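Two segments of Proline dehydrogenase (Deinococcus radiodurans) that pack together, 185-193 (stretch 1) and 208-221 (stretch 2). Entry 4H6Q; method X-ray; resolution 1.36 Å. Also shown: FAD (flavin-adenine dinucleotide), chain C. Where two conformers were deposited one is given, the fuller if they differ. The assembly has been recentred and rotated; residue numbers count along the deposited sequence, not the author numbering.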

# COMPACT_ATOMS: atom_id res chain seq x y z
N ARG A 185 7.79 -10.60 -13.37
CA ARG A 185 7.85 -9.17 -13.77
C ARG A 185 6.92 -8.33 -12.89
O ARG A 185 6.06 -7.59 -13.39
CB ARG A 185 7.45 -9.00 -15.28
CG ARG A 185 8.13 -9.96 -16.27
CD ARG A 185 9.54 -9.50 -16.48
NE ARG A 185 9.63 -8.04 -16.63
CZ ARG A 185 9.30 -7.33 -17.71
NH1 ARG A 185 8.80 -7.92 -18.80
NH2 ARG A 185 9.44 -6.01 -17.70
N PRO A 186 7.06 -8.43 -11.57
CA PRO A 186 5.99 -7.91 -10.69
C PRO A 186 6.06 -6.44 -10.41
O PRO A 186 7.17 -5.84 -10.38
CB PRO A 186 6.23 -8.67 -9.40
CG PRO A 186 7.77 -8.76 -9.36
CD PRO A 186 8.18 -9.03 -10.81
N ASN A 187 4.89 -5.84 -10.20
CA ASN A 187 4.76 -4.47 -9.67
C ASN A 187 4.97 -4.58 -8.15
O ASN A 187 4.17 -5.24 -7.45
CB ASN A 187 3.33 -4.01 -10.00
CG ASN A 187 3.01 -2.62 -9.50
OD1 ASN A 187 3.27 -2.34 -8.32
ND2 ASN A 187 2.45 -1.76 -10.33
N ILE A 188 6.03 -3.94 -7.64
CA ILE A 188 6.34 -3.96 -6.19
C ILE A 188 6.55 -2.56 -5.66
O ILE A 188 7.31 -1.75 -6.28
CB ILE A 188 7.57 -4.86 -5.89
CG1 ILE A 188 7.32 -6.29 -6.37
CG2 ILE A 188 7.80 -4.88 -4.36
CD1 ILE A 188 8.45 -7.30 -6.03
N ARG A 189 5.90 -2.26 -4.53
CA ARG A 189 6.12 -1.05 -3.74
C ARG A 189 7.26 -1.30 -2.75
O ARG A 189 7.19 -2.27 -1.99
CB ARG A 189 4.83 -0.74 -2.98
CG ARG A 189 4.94 0.55 -2.10
CD ARG A 189 3.87 0.59 -1.00
NE ARG A 189 2.55 0.63 -1.61
CZ ARG A 189 1.44 0.09 -1.08
NH1 ARG A 189 0.32 0.11 -1.82
NH2 ARG A 189 1.45 -0.39 0.18
N MET A 190 8.31 -0.49 -2.77
CA MET A 190 9.39 -0.57 -1.78
C MET A 190 9.10 0.40 -0.66
O MET A 190 8.80 1.59 -0.94
CB MET A 190 10.73 -0.23 -2.41
CG MET A 190 11.04 -1.08 -3.67
SD MET A 190 10.81 -2.85 -3.37
CE MET A 190 11.18 -3.45 -5.02
N VAL A 191 9.15 -0.10 0.59
CA VAL A 191 8.89 0.73 1.78
C VAL A 191 10.02 0.44 2.75
O VAL A 191 10.75 -0.55 2.59
CB VAL A 191 7.53 0.37 2.44
CG1 VAL A 191 6.40 0.53 1.42
CG2 VAL A 191 7.52 -1.04 3.02
N LYS A 192 10.18 1.28 3.78
CA LYS A 192 11.15 0.99 4.86
C LYS A 192 10.64 -0.14 5.76
O LYS A 192 11.36 -1.12 5.99
CB LYS A 192 11.50 2.27 5.63
CG LYS A 192 12.26 3.28 4.78
CD LYS A 192 12.81 4.44 5.63
CE LYS A 192 13.35 5.54 4.69
NZ LYS A 192 14.17 6.52 5.51
N GLY A 193 9.44 -0.01 6.30
CA GLY A 193 8.85 -1.04 7.15
C GLY A 193 8.15 -0.45 8.36
O GLY A 193 8.72 0.39 9.04
N ASP A 208 21.44 1.27 7.60
CA ASP A 208 21.29 0.04 6.81
C ASP A 208 19.90 -0.10 6.18
O ASP A 208 19.78 -0.54 5.04
CB ASP A 208 21.64 -1.23 7.61
CG ASP A 208 23.11 -1.32 8.01
OD1 ASP A 208 23.98 -0.87 7.21
OD2 ASP A 208 23.41 -1.81 9.13
N VAL A 209 18.86 0.25 6.92
CA VAL A 209 17.50 0.29 6.37
C VAL A 209 17.47 1.18 5.14
O VAL A 209 16.87 0.82 4.10
CB VAL A 209 16.49 0.81 7.41
CG1 VAL A 209 15.07 0.90 6.79
CG2 VAL A 209 16.47 -0.12 8.60
N ASP A 210 18.08 2.36 5.24
CA ASP A 210 18.06 3.33 4.13
C ASP A 210 18.89 2.88 2.92
O ASP A 210 18.49 3.13 1.77
CB ASP A 210 18.53 4.71 4.61
CG ASP A 210 17.56 5.37 5.58
OD1 ASP A 210 16.40 4.86 5.72
OD2 ASP A 210 17.96 6.39 6.22
N GLN A 211 20.05 2.27 3.15
CA GLN A 211 20.85 1.74 2.06
C GLN A 211 20.14 0.58 1.37
O GLN A 211 20.14 0.49 0.13
CB GLN A 211 22.23 1.31 2.53
CG GLN A 211 23.18 1.21 1.35
CD GLN A 211 23.21 2.52 0.48
OE1 GLN A 211 23.13 3.67 0.99
NE2 GLN A 211 23.32 2.33 -0.82
N ASN A 212 19.54 -0.29 2.17
CA ASN A 212 18.86 -1.46 1.62
C ASN A 212 17.65 -1.02 0.80
O ASN A 212 17.30 -1.67 -0.19
CB ASN A 212 18.45 -2.45 2.73
CG ASN A 212 18.25 -3.84 2.20
OD1 ASN A 212 19.11 -4.35 1.47
ND2 ASN A 212 17.15 -4.49 2.57
N TYR A 213 17.02 0.09 1.21
CA TYR A 213 15.93 0.68 0.45
C TYR A 213 16.38 1.03 -0.96
O TYR A 213 15.71 0.67 -1.98
CB TYR A 213 15.37 1.91 1.19
CG TYR A 213 14.10 2.45 0.56
CD1 TYR A 213 12.86 2.10 1.07
CD2 TYR A 213 14.14 3.29 -0.58
CE1 TYR A 213 11.67 2.58 0.49
CE2 TYR A 213 12.99 3.76 -1.14
CZ TYR A 213 11.76 3.40 -0.62
OH TYR A 213 10.62 3.85 -1.25
N ARG A 214 17.51 1.73 -1.07
CA ARG A 214 18.06 2.04 -2.38
C ARG A 214 18.35 0.78 -3.20
O ARG A 214 18.03 0.75 -4.38
CB ARG A 214 19.32 2.89 -2.25
CG ARG A 214 19.06 4.27 -1.68
CD ARG A 214 20.39 4.97 -1.41
NE ARG A 214 20.25 6.39 -1.11
CZ ARG A 214 19.91 6.88 0.07
NH1 ARG A 214 19.68 6.05 1.09
NH2 ARG A 214 19.84 8.21 0.22
N ARG A 215 18.96 -0.25 -2.60
CA ARG A 215 19.25 -1.48 -3.34
C ARG A 215 17.97 -2.09 -3.89
O ARG A 215 17.94 -2.54 -5.04
CB ARG A 215 20.02 -2.50 -2.46
CG ARG A 215 21.40 -2.04 -2.04
CD ARG A 215 22.20 -3.19 -1.39
NE ARG A 215 21.70 -3.48 -0.05
CZ ARG A 215 22.34 -3.17 1.08
NH1 ARG A 215 23.54 -2.58 1.02
NH2 ARG A 215 21.81 -3.46 2.26
N LEU A 216 16.89 -2.11 -3.10
CA LEU A 216 15.65 -2.70 -3.57
C LEU A 216 15.10 -1.93 -4.80
O LEU A 216 14.69 -2.54 -5.80
CB LEU A 216 14.58 -2.70 -2.46
CG LEU A 216 14.70 -3.86 -1.48
CD1 LEU A 216 13.81 -3.54 -0.29
CD2 LEU A 216 14.27 -5.19 -2.14
N VAL A 217 15.00 -0.61 -4.67
CA VAL A 217 14.47 0.23 -5.76
C VAL A 217 15.35 0.08 -6.99
O VAL A 217 14.83 -0.13 -8.10
CB VAL A 217 14.39 1.70 -5.31
CG1 VAL A 217 14.14 2.64 -6.51
CG2 VAL A 217 13.30 1.89 -4.26
N PHE A 218 16.67 0.22 -6.82
CA PHE A 218 17.57 0.24 -7.96
C PHE A 218 17.57 -1.12 -8.66
O PHE A 218 17.59 -1.20 -9.91
CB PHE A 218 19.00 0.59 -7.51
CG PHE A 218 19.16 1.99 -6.98
CD1 PHE A 218 18.13 2.94 -7.10
CD2 PHE A 218 20.33 2.35 -6.32
CE1 PHE A 218 18.31 4.25 -6.58
CE2 PHE A 218 20.51 3.66 -5.79
CZ PHE A 218 19.50 4.60 -5.92
N GLN A 219 17.54 -2.22 -7.91
CA GLN A 219 17.53 -3.55 -8.52
C GLN A 219 16.21 -3.80 -9.26
O GLN A 219 16.19 -4.44 -10.31
CB GLN A 219 17.77 -4.65 -7.47
CG GLN A 219 19.21 -4.74 -6.96
CD GLN A 219 20.18 -5.05 -8.07
OE1 GLN A 219 20.07 -6.09 -8.74
NE2 GLN A 219 21.13 -4.15 -8.29
N HIS A 220 15.11 -3.32 -8.69
CA HIS A 220 13.82 -3.52 -9.34
C HIS A 220 13.75 -2.73 -10.66
O HIS A 220 13.28 -3.26 -11.69
CB HIS A 220 12.63 -3.13 -8.43
CG HIS A 220 11.44 -4.01 -8.65
ND1 HIS A 220 11.53 -5.40 -8.57
CD2 HIS A 220 10.13 -3.73 -8.89
CE1 HIS A 220 10.31 -5.91 -8.75
NE2 HIS A 220 9.46 -4.92 -8.93
N LEU A 221 14.26 -1.49 -10.63
CA LEU A 221 14.29 -0.68 -11.85
C LEU A 221 15.22 -1.27 -12.90
O LEU A 221 14.90 -1.28 -14.11
CB LEU A 221 14.74 0.74 -11.52
CG LEU A 221 13.72 1.57 -10.72
CD1 LEU A 221 14.39 2.87 -10.28
CD2 LEU A 221 12.45 1.86 -11.56
PA FAD C . 11.19 8.00 7.60
O1A FAD C . 12.71 7.82 7.55
O2A FAD C . 10.45 7.34 8.69
O5B FAD C . 10.72 9.42 7.60
C5B FAD C . 11.20 10.33 6.62
C4B FAD C . 10.62 11.72 6.77
O4B FAD C . 9.30 11.69 6.29
C3B FAD C . 10.49 12.18 8.18
O3B FAD C . 11.67 12.72 8.74
C2B FAD C . 9.39 13.17 8.04
O2B FAD C . 9.81 14.35 7.41
C1B FAD C . 8.46 12.44 7.12
N9A FAD C . 7.53 11.54 7.81
C8A FAD C . 7.43 10.16 7.64
N7A FAD C . 6.47 9.64 8.41
C5A FAD C . 5.88 10.70 9.08
C6A FAD C . 4.86 10.80 10.01
N6A FAD C . 4.13 9.66 10.44
N1A FAD C . 4.55 12.02 10.48
C2A FAD C . 5.20 13.13 10.09
N3A FAD C . 6.20 13.10 9.20
C4A FAD C . 6.53 11.91 8.70
N1 FAD C . 5.27 -0.37 5.38
C2 FAD C . 4.90 -1.67 5.54
O2 FAD C . 5.55 -2.36 6.45
N3 FAD C . 3.93 -2.27 4.78
C4 FAD C . 3.25 -1.56 3.80
O4 FAD C . 2.28 -2.16 3.08
C4X FAD C . 3.59 -0.15 3.60
N5 FAD C . 2.95 0.60 2.65
C5X FAD C . 3.35 1.90 2.49
C6 FAD C . 2.72 2.70 1.52
C7 FAD C . 3.14 4.04 1.31
C7M FAD C . 2.46 4.90 0.26
C8 FAD C . 4.20 4.55 2.10
C8M FAD C . 4.68 5.96 1.91
C9 FAD C . 4.80 3.76 3.10
C9A FAD C . 4.40 2.45 3.27
N10 FAD C . 5.04 1.67 4.26
C10 FAD C . 4.63 0.37 4.43
C1' FAD C . 6.15 2.18 5.05
C2' FAD C . 5.83 2.66 6.44
O2' FAD C . 4.50 3.17 6.38
C3' FAD C . 7.09 3.53 6.64
O3' FAD C . 8.13 2.92 7.35
C4' FAD C . 6.91 4.92 7.10
O4' FAD C . 6.10 5.51 6.15
C5' FAD C . 8.27 5.59 7.18
O5' FAD C . 8.22 6.78 6.45
P FAD C . 9.34 7.19 5.39
O1P FAD C . 9.80 6.14 4.33
O2P FAD C . 8.88 8.60 4.95
O3P FAD C . 10.66 7.56 6.24

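Residues 208-221 form part of a longer helix that packs against the strand that ends at Val 191. The two run nearly antiparallel, at 162°, with their axes 8.6 Å apart at closest approach. Residues early in stretch 2 therefore meet the end of stretch 1, and later ones meet its beginning.

Val 209 points toward stretch 1. Its CG1 lies 4.0 Å from Lys 192 CB, against the aliphatic base of the lysine. Asp 210 takes the charged end of the same side chain. Lys 192 is extended, with chi2 to chi4 all t, and its NZ forms a salt bridge with Asp 210 OD1 at 2.8 Å. The same NZ donates to FAD O1A, also at 2.8 Å, so one ammonium group joins the helix to the cofactor's phosphate.

Asn 212 contributes nothing across the interface; its OD1 accepts from NE and NH2 of Arg 215. Tyr 213 points toward the strand. The edge of its ring meets the backbone where Val 191 joins Lys 192, with CE1 3.5 Å from Val 191 C. Its OH lies 2.9 Å from Met 190 O, and Met 190 CB packs 4.1 Å from Tyr 213 CE1.

Met 190 is the strand residue most covered by the helix. Leu 216 CB lies 3.9 Å from its SD, and Val 217 CG2 lies 3.8 Å from its CG. Both are apolar contacts.

His 220 closes the contact. Met 190 CE sits over one face of the imidazole, 4.0 Å from the ring centroid, in a CH-pi contact. At the ring edge, His 220 NE2 donates a hydrogen bond to Pro 186 O at 2.9 Å. Ile 188 CB is 3.6 Å from His 220 NE2. ND1 is hydrogen-bonded elsewhere in the structure.

Arg 189 points away from the helix, and its NH2 donates to FAD N5 at 3.1 Å.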